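Local coordinates for 2-c-methyl-d-erythritol 2,4-cyclodiphosphate synthase (PDB 4C82), which catalyses the cyclisation of 4-diphosphocytidyl-2-C-methyl-D-erythritol 2-phosphate to 2-C-methyl-D-erythritol 2,4-cyclodiphosphate, with release of CMP, in isoprenoid precursor synthesis, at the interface of chains A and B. Sequence-based numbering; all coordinates share one arbitrary frame. Chains: chain A/B, 2-c-methyl-d-erythritol 2,4-cyclodiphosphate synthase.

The interface of chains A and B. Residues chain A 118, 120, 153, 178; chain B 8-11, 75-76.
A:Asn118 reads the backbone of B:Ile10 with both ends of its carboxamide, a compact example of how an amide side chain can imitate a neighbouring strand. The carbonyl oxygen A:Asn118 OD1 accepts from B:Ile10 N at 2.9 Å on an in-plane lone pair. In return, A:Asn118 ND2 donates to B:Ile10 O at 2.8 Å. That second bond is nearly straight (169° at the hydrogen), and the acceptor lies almost exactly in the amide plane, so the pair fixes both the rotation of the carboxamide and which end carries the nitrogen. CG sits between the backbone N and the carbonyl carbon (chi1 72°), which turns the amide from strand 114-124 towards strand 9-21 of chain B. A:Asn118 ND2 also lies 2.8 Å from the oxygen of water 1, which reaches B:Gly75 O near the end of helix 64-77. B:Arg9 lies alongside A:Asn118, its CB and CG following the carboxamide and NH1 near A:Asn118 CB. On the OD1 side, A:Leu178 CG comes to 3.6 Å from B:Ile10 CG2, the two side chains crossing obliquely, and A:Leu178 CD1 lies close to B:Ile8 and the backbone of B:Arg9. Beyond the ND2 end, A:Asp120 OD2 lies against B:Gly75 CA and B:Gly11 CA, 3.4 Å from each. A:Ser153 OG donates to A:Asp120 OD1 from above the carboxylate plane, which helps to hold that group in place. In the second shell, B:Arg9, extended as far as NE, turns its guanidinium so that B:Arg9 NH1 donates to B:Ala76 O at 3.0 Å, tilted from the guanidinium plane, tying strand 9-21 to the helix that borders the water. IspF enzymes are homotrimers with active sites between subunits; this patch probably helps to set subunit register.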
# COMPACT_ATOMS: atom_id res chain seq x y z
N ASN A 118 7.38 -11.66 -7.74
CA ASN A 118 6.48 -12.28 -6.78
C ASN A 118 5.29 -11.33 -6.60
O ASN A 118 5.32 -10.19 -7.07
CB ASN A 118 7.18 -12.57 -5.45
CG ASN A 118 7.47 -11.26 -4.64
OD1 ASN A 118 8.17 -10.37 -5.12
ND2 ASN A 118 6.84 -11.13 -3.46
N ASP A 120 2.48 -10.03 -3.47
CA ASP A 120 2.11 -10.10 -2.06
C ASP A 120 0.73 -9.37 -1.97
O ASP A 120 0.62 -8.25 -2.40
CB ASP A 120 3.18 -9.48 -1.21
CG ASP A 120 2.93 -9.68 0.31
OD1 ASP A 120 2.14 -10.58 0.70
OD2 ASP A 120 3.53 -8.92 1.07
N SER A 153 1.96 -14.79 -2.19
CA SER A 153 1.71 -14.73 -0.73
C SER A 153 0.30 -14.16 -0.64
O SER A 153 0.01 -13.20 -1.38
CB SER A 153 2.64 -13.74 -0.10
OG SER A 153 2.09 -13.34 1.18
N LEU A 178 6.03 -7.30 -8.40
CA LEU A 178 7.18 -6.84 -9.18
C LEU A 178 7.18 -7.62 -10.50
O LEU A 178 6.97 -8.84 -10.51
CB LEU A 178 8.50 -7.18 -8.44
CG LEU A 178 8.89 -6.39 -7.20
CD1 LEU A 178 10.11 -7.12 -6.60
CD2 LEU A 178 9.16 -4.91 -7.51
N ILE B 8 14.71 -10.73 -6.92
CA ILE B 8 14.23 -9.67 -6.05
C ILE B 8 12.74 -9.81 -5.62
O ILE B 8 11.90 -10.27 -6.38
CB ILE B 8 14.55 -8.28 -6.65
CG1 ILE B 8 14.13 -7.16 -5.71
CG2 ILE B 8 13.87 -8.16 -8.02
CD1 ILE B 8 14.44 -5.80 -6.23
N ARG B 9 12.45 -9.57 -4.34
CA ARG B 9 11.08 -9.78 -3.85
C ARG B 9 10.52 -8.54 -3.18
O ARG B 9 11.26 -7.83 -2.49
CB ARG B 9 10.99 -10.98 -2.89
CG ARG B 9 11.04 -12.37 -3.59
CD ARG B 9 11.33 -13.46 -2.54
NE ARG B 9 11.14 -14.83 -3.03
CZ ARG B 9 10.01 -15.48 -3.26
NH1 ARG B 9 8.80 -14.92 -3.05
NH2 ARG B 9 10.10 -16.76 -3.72
N ILE B 10 9.22 -8.30 -3.41
CA ILE B 10 8.49 -7.24 -2.77
C ILE B 10 7.63 -7.83 -1.64
O ILE B 10 7.07 -8.99 -1.74
CB ILE B 10 7.65 -6.38 -3.77
CG1 ILE B 10 6.96 -5.19 -3.08
CG2 ILE B 10 6.54 -7.19 -4.56
CD1 ILE B 10 6.20 -4.33 -4.11
N GLY B 11 7.50 -7.03 -0.56
CA GLY B 11 6.54 -7.42 0.54
C GLY B 11 5.78 -6.16 0.98
O GLY B 11 6.33 -5.07 1.02
N GLY B 75 5.45 -11.83 3.86
CA GLY B 75 4.78 -11.71 2.62
C GLY B 75 5.77 -11.74 1.46
O GLY B 75 5.53 -12.39 0.43
N ALA B 76 6.87 -11.00 1.58
CA ALA B 76 7.82 -11.05 0.51
C ALA B 76 8.23 -12.48 0.18
O ALA B 76 8.39 -12.84 -0.98
CB ALA B 76 9.02 -10.17 0.83
O HOH W 1 5.46 -13.11 -2.12